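Local structure of thymidylate synthase (Enterobacteria phage T4, 1TIS) at residues 107-112 against 151-156; 141-146 against 156-161. The protein catalyses the methylation of dUMP to dTMP, using methylenetetrahydrofolate as carbon donor and reductant and releasing dihydrofolate. All coordinates share one frame; numbering follows the deposited sequence.

Interaction 1. Residues 107-112 against 151-156; sequences PIYGKQ and MALPPC
The loop 151-156 leads into the active site of thymidylate synthase, ending at Cys156, by similarity the nucleophile, and Tyr109 packs on its last residues. The backbone N of Cys156 donates a hydrogen bond to Tyr109 OH (3.2 Å), with an N-H...O angle of 150°. The donor lies obliquely to the ring. Tyr109 CG stands anti to its carbonyl carbon (chi1 -54°), a torsion that carries the ring across to Pro155. There the ring and the proline run antiparallel past one another, and Pro155 CB sits 4.0 Å from the Tyr109 ring centroid, 28° off the normal. This is a CH-pi contact over one face, and together with the hydroxyl bond it fixes the ring at two points.

The other half of the contact is mainly apolar. Ile108 reaches over with its CD1 methyl, which touches Met151 CB at 3.7 Å and the carbonyl of Leu153. Met151 stretches out past the carbonyl of Pro107, with Met151 CG 3.5 Å from Pro107 O. Its CE methyl ends 3.7 Å from Gln112 NE2. That amide folds back, bent at chi2, and donates from NE2 to a lone pair of Pro107 O at 3.1 Å, bridging back to the residues that precede the helix. Gln112 OE1 takes a hydrogen bond from Asn144 and NE2 gives another to Glu147, which together should fix the amide's orientation.

The contact is buried. Tyr109 also stacks on Phe62 of helix 53-64, Ala152 O accepts a bond from Gln94 of helix 88-95, and Cys156 pairs through its backbone with Arg176, so the contact links helix 109-114 to strand 168-179 of the sheet.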
loop_
_atom_site.group_PDB
_atom_site.type_symbol
_atom_site.label_atom_id
_atom_site.label_comp_id
_atom_site.label_asym_id
_atom_site.label_seq_id
_atom_site.Cartn_x
_atom_site.Cartn_y
_atom_site.Cartn_z
ATOM N N PRO A 107 -14.776 -11.597 -9.895
ATOM C CA PRO A 107 -13.750 -10.706 -10.421
ATOM C C PRO A 107 -12.415 -10.562 -9.696
ATOM O O PRO A 107 -11.959 -9.465 -9.326
ATOM C CB PRO A 107 -14.520 -9.408 -10.569
ATOM C CG PRO A 107 -15.647 -9.450 -9.602
ATOM C CD PRO A 107 -16.037 -10.907 -9.742
ATOM N N ILE A 108 -11.768 -11.721 -9.635
ATOM C CA ILE A 108 -10.528 -11.997 -8.929
ATOM C C ILE A 108 -9.372 -11.232 -9.537
ATOM O O ILE A 108 -9.514 -10.751 -10.661
ATOM C CB ILE A 108 -10.402 -13.561 -8.998
ATOM C CG1 ILE A 108 -11.416 -14.169 -8.044
ATOM C CG2 ILE A 108 -9.087 -14.080 -8.553
ATOM C CD1 ILE A 108 -11.374 -13.523 -6.634
ATOM N N TYR A 109 -8.262 -11.100 -8.785
ATOM C CA TYR A 109 -6.970 -10.516 -9.223
ATOM C C TYR A 109 -6.768 -10.448 -10.737
ATOM O O TYR A 109 -6.779 -9.342 -11.256
ATOM C CB TYR A 109 -5.690 -11.281 -8.755
ATOM C CG TYR A 109 -5.423 -11.596 -7.298
ATOM C CD1 TYR A 109 -6.090 -12.645 -6.752
ATOM C CD2 TYR A 109 -4.542 -10.877 -6.528
ATOM C CE1 TYR A 109 -5.900 -12.999 -5.435
ATOM C CE2 TYR A 109 -4.345 -11.226 -5.208
ATOM C CZ TYR A 109 -5.029 -12.292 -4.659
ATOM O OH TYR A 109 -4.882 -12.691 -3.340
ATOM N N GLY A 110 -6.657 -11.571 -11.464
ATOM C CA GLY A 110 -6.394 -11.537 -12.885
ATOM C C GLY A 110 -7.234 -10.523 -13.642
ATOM O O GLY A 110 -6.676 -9.650 -14.323
ATOM N N LYS A 111 -8.561 -10.603 -13.476
ATOM C CA LYS A 111 -9.426 -9.610 -14.076
ATOM C C LYS A 111 -9.039 -8.211 -13.571
ATOM O O LYS A 111 -8.713 -7.393 -14.432
ATOM C CB LYS A 111 -10.878 -9.981 -13.765
ATOM C CG LYS A 111 -11.901 -8.918 -13.433
ATOM C CD LYS A 111 -12.351 -7.947 -14.470
ATOM C CE LYS A 111 -12.645 -6.695 -13.647
ATOM N NZ LYS A 111 -13.334 -5.667 -14.409
ATOM N N GLN A 112 -8.906 -7.836 -12.285
ATOM C CA GLN A 112 -8.488 -6.473 -11.935
ATOM C C GLN A 112 -7.103 -6.155 -12.471
ATOM O O GLN A 112 -6.737 -4.982 -12.471
ATOM C CB GLN A 112 -8.395 -6.220 -10.469
ATOM C CG GLN A 112 -9.634 -6.705 -9.780
ATOM C CD GLN A 112 -10.849 -5.880 -10.084
ATOM O OE1 GLN A 112 -10.762 -4.742 -10.530
ATOM N NE2 GLN A 112 -12.022 -6.423 -9.830
ATOM N N MET A 151 -16.324 -11.266 -5.394
ATOM C CA MET A 151 -15.151 -12.081 -5.448
ATOM C C MET A 151 -15.198 -13.145 -4.357
ATOM O O MET A 151 -15.618 -12.859 -3.232
ATOM C CB MET A 151 -13.912 -11.190 -5.268
ATOM C CG MET A 151 -13.524 -10.049 -6.213
ATOM S SD MET A 151 -12.230 -8.980 -5.503
ATOM C CE MET A 151 -12.470 -7.409 -6.264
ATOM N N ALA A 152 -14.745 -14.363 -4.706
ATOM C CA ALA A 152 -14.459 -15.465 -3.778
ATOM C C ALA A 152 -13.705 -15.093 -2.495
ATOM O O ALA A 152 -14.098 -15.387 -1.370
ATOM C CB ALA A 152 -13.605 -16.537 -4.469
ATOM N N LEU A 153 -12.536 -14.492 -2.657
ATOM C CA LEU A 153 -11.666 -14.032 -1.585
ATOM C C LEU A 153 -11.196 -12.660 -2.066
ATOM O O LEU A 153 -10.569 -12.567 -3.136
ATOM C CB LEU A 153 -10.497 -15.053 -1.432
ATOM C CG LEU A 153 -9.145 -14.827 -0.700
ATOM C CD1 LEU A 153 -8.555 -16.211 -0.475
ATOM C CD2 LEU A 153 -8.126 -14.033 -1.506
ATOM N N PRO A 154 -11.507 -11.551 -1.397
ATOM C CA PRO A 154 -10.960 -10.236 -1.759
ATOM C C PRO A 154 -9.435 -10.360 -1.670
ATOM O O PRO A 154 -8.965 -11.147 -0.831
ATOM C CB PRO A 154 -11.618 -9.296 -0.747
ATOM C CG PRO A 154 -11.848 -10.195 0.441
ATOM C CD PRO A 154 -12.308 -11.501 -0.187
ATOM N N PRO A 155 -8.616 -9.715 -2.515
ATOM C CA PRO A 155 -7.189 -10.008 -2.672
ATOM C C PRO A 155 -6.458 -9.842 -1.365
ATOM O O PRO A 155 -6.824 -8.932 -0.647
ATOM C CB PRO A 155 -6.709 -9.037 -3.727
ATOM C CG PRO A 155 -7.959 -8.733 -4.500
ATOM C CD PRO A 155 -8.970 -8.588 -3.362
ATOM N N CYS A 156 -5.523 -10.677 -0.937
ATOM C CA CYS A 156 -4.754 -10.311 0.252
ATOM C C CYS A 156 -3.623 -9.439 -0.290
ATOM O O CYS A 156 -3.263 -8.432 0.335
ATOM C CB CYS A 156 -4.156 -11.531 1.000
ATOM S SG CYS A 156 -5.345 -12.661 1.785
#

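Interaction 2. Residues 141-146 against 156-161; sequences SAWNPA and CHMFYQ
Met158 O, on strand 157-164, is met by two successive residues of 141-146, a segment with no regular structure: by the N-H of Ala142 and by the CA-H of Ser141. Ala142 N donates a hydrogen bond to Met158 O at 2.6 Å with an N-H...O angle of 154°. The second approach is a CA-H...O contact, Ser141 CA lying 3.4 Å from Met158 O.

Further along, Trp143 and Met158 touch at their bases, CB to CB at 4.1 Å. Met158 CG lies between the backbone N and the carbonyl carbon (chi1 62°), and the chain bends again at its end. Met158 SD then stands 5.0 Å from the centroid of the Trp143 six-membered ring, an oblique Met-aromatic contact. Arg176, which by similarity binds dUMP in the site shared between the subunits, packs against both side chains.

The backbone of Met158 departs from the extended form of Phe159, its psi being near -10°, and both residues bond to Tyr174 of strand 168-179. This is consistent with a classic beta bulge, of the kind known in the sheets that pack back to back across the thymidylate synthase dimer.

Phe159 carries the part of the contact nearest the second subunit. Ser141 OG lies in plane at the edge of its ring, 3.5 Å from Phe159 CE1, while Ser141 CB approaches the same carbon obliquely. OG also makes a weak hydrogen bond to Trp143 O within its own segment. The ring of Phe159 stacks on Phe159 of the second subunit, and Met158 packs against that same residue of the partner chain.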
loop_
_atom_site.group_PDB
_atom_site.type_symbol
_atom_site.label_atom_id
_atom_site.label_comp_id
_atom_site.label_asym_id
_atom_site.label_seq_id
_atom_site.Cartn_x
_atom_site.Cartn_y
_atom_site.Cartn_z
ATOM N N SER A 141 -3.259 -1.528 -8.728
ATOM C CA SER A 141 -4.144 -1.787 -7.624
ATOM C C SER A 141 -4.982 -2.960 -8.040
ATOM O O SER A 141 -5.360 -3.037 -9.218
ATOM C CB SER A 141 -5.014 -0.574 -7.407
ATOM O OG SER A 141 -6.034 -0.759 -6.431
ATOM N N ALA A 142 -5.290 -3.847 -7.111
ATOM C CA ALA A 142 -6.156 -4.977 -7.407
ATOM C C ALA A 142 -7.438 -4.830 -6.583
ATOM O O ALA A 142 -8.483 -5.393 -6.899
ATOM C CB ALA A 142 -5.482 -6.290 -7.023
ATOM N N TRP A 143 -7.425 -4.047 -5.507
ATOM C CA TRP A 143 -8.608 -3.863 -4.699
ATOM C C TRP A 143 -9.481 -2.916 -5.491
ATOM O O TRP A 143 -9.112 -1.792 -5.834
ATOM C CB TRP A 143 -8.191 -3.279 -3.391
ATOM C CG TRP A 143 -9.257 -3.060 -2.341
ATOM C CD1 TRP A 143 -9.826 -1.819 -2.164
ATOM C CD2 TRP A 143 -9.631 -3.969 -1.383
ATOM N NE1 TRP A 143 -10.535 -1.942 -1.073
ATOM C CE2 TRP A 143 -10.444 -3.197 -0.584
ATOM C CE3 TRP A 143 -9.396 -5.282 -1.044
ATOM C CZ2 TRP A 143 -11.022 -3.723 0.553
ATOM C CZ3 TRP A 143 -9.974 -5.799 0.098
ATOM C CH2 TRP A 143 -10.783 -5.028 0.894
ATOM N N ASN A 144 -10.642 -3.444 -5.801
ATOM C CA ASN A 144 -11.642 -2.710 -6.533
ATOM C C ASN A 144 -12.829 -2.589 -5.591
ATOM O O ASN A 144 -13.613 -3.532 -5.531
ATOM C CB ASN A 144 -11.996 -3.496 -7.819
ATOM C CG ASN A 144 -12.918 -2.736 -8.749
ATOM O OD1 ASN A 144 -13.844 -2.079 -8.291
ATOM N ND2 ASN A 144 -12.748 -2.746 -10.062
ATOM N N PRO A 145 -13.025 -1.499 -4.835
ATOM C CA PRO A 145 -14.051 -1.385 -3.793
ATOM C C PRO A 145 -15.431 -1.796 -4.294
ATOM O O PRO A 145 -16.172 -2.606 -3.727
ATOM C CB PRO A 145 -13.994 0.072 -3.348
ATOM C CG PRO A 145 -12.587 0.505 -3.677
ATOM C CD PRO A 145 -12.296 -0.242 -4.984
ATOM N N ALA A 146 -15.686 -1.305 -5.489
ATOM C CA ALA A 146 -16.955 -1.485 -6.117
ATOM C C ALA A 146 -17.183 -2.896 -6.650
ATOM O O ALA A 146 -18.283 -3.168 -7.130
ATOM C CB ALA A 146 -17.013 -0.413 -7.209
ATOM N N CYS A 156 -5.523 -10.677 -0.937
ATOM C CA CYS A 156 -4.754 -10.311 0.252
ATOM C C CYS A 156 -3.623 -9.439 -0.290
ATOM O O CYS A 156 -3.263 -8.432 0.335
ATOM C CB CYS A 156 -4.156 -11.531 1.000
ATOM S SG CYS A 156 -5.345 -12.661 1.785
ATOM N N HIS A 157 -3.051 -9.757 -1.465
ATOM C CA HIS A 157 -2.032 -8.883 -2.027
ATOM C C HIS A 157 -2.760 -7.941 -3.003
ATOM O O HIS A 157 -3.284 -8.365 -4.050
ATOM C CB HIS A 157 -0.920 -9.702 -2.735
ATOM C CG HIS A 157 -1.225 -11.009 -3.464
ATOM N ND1 HIS A 157 -1.548 -12.157 -2.910
ATOM C CD2 HIS A 157 -1.155 -11.230 -4.828
ATOM C CE1 HIS A 157 -1.673 -13.047 -3.876
ATOM N NE2 HIS A 157 -1.441 -12.496 -5.025
ATOM N N MET A 158 -2.828 -6.646 -2.663
ATOM C CA MET A 158 -3.664 -5.723 -3.407
ATOM C C MET A 158 -3.060 -4.582 -4.172
ATOM O O MET A 158 -3.745 -3.963 -4.977
ATOM C CB MET A 158 -4.663 -5.134 -2.473
ATOM C CG MET A 158 -4.006 -4.331 -1.367
ATOM S SD MET A 158 -5.273 -4.016 -0.113
ATOM C CE MET A 158 -5.197 -5.719 0.351
ATOM N N PHE A 159 -1.791 -4.308 -3.991
ATOM C CA PHE A 159 -1.211 -3.097 -4.497
ATOM C C PHE A 159 0.215 -3.368 -4.868
ATOM O O PHE A 159 0.733 -4.364 -4.345
ATOM C CB PHE A 159 -1.309 -2.175 -3.377
ATOM C CG PHE A 159 -1.696 -0.806 -3.766
ATOM C CD1 PHE A 159 -2.897 -0.613 -4.426
ATOM C CD2 PHE A 159 -0.857 0.218 -3.416
ATOM C CE1 PHE A 159 -3.288 0.661 -4.754
ATOM C CE2 PHE A 159 -1.250 1.493 -3.745
ATOM C CZ PHE A 159 -2.453 1.707 -4.407
ATOM N N TYR A 160 0.843 -2.534 -5.717
ATOM C CA TYR A 160 2.298 -2.557 -5.939
ATOM C C TYR A 160 2.774 -1.427 -6.806
ATOM O O TYR A 160 2.047 -0.925 -7.666
ATOM C CB TYR A 160 2.864 -3.864 -6.559
ATOM C CG TYR A 160 2.323 -4.571 -7.778
ATOM C CD1 TYR A 160 2.746 -4.158 -9.026
ATOM C CD2 TYR A 160 1.506 -5.692 -7.655
ATOM C CE1 TYR A 160 2.379 -4.848 -10.156
ATOM C CE2 TYR A 160 1.135 -6.397 -8.796
ATOM C CZ TYR A 160 1.578 -5.957 -10.037
ATOM O OH TYR A 160 1.182 -6.593 -11.202
ATOM N N GLN A 161 3.980 -1.002 -6.479
ATOM C CA GLN A 161 4.633 0.160 -7.051
ATOM C C GLN A 161 5.898 -0.399 -7.681
ATOM O O GLN A 161 6.515 -1.304 -7.112
ATOM C CB GLN A 161 4.997 1.120 -5.924
ATOM C CG GLN A 161 4.530 2.559 -5.835
ATOM C CD GLN A 161 5.284 3.506 -6.744
ATOM O OE1 GLN A 161 5.745 3.146 -7.828
ATOM N NE2 GLN A 161 5.475 4.755 -6.368
#

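Overall arrangement
Both interactions are buried, their centres 9 Å apart, and they share Cys156, which ends the loop of interaction 1, where its N is bonded, and only leads into the strand of interaction 2. Their segments alternate along the chain, and they touch directly: the Tyr109 ring meets that of His157, and Pro154 CB lies 4.0 Å from Trp143 CZ3. The chemistry differs with place. Residues 107-112 against 151-156 bury 380 Å², largely through side chains packing between the residues entering helix 109-114 and a loop. Residues 141-146 against 156-161 bury 250 Å² around a backbone bond at the sheet, at the dimer interface.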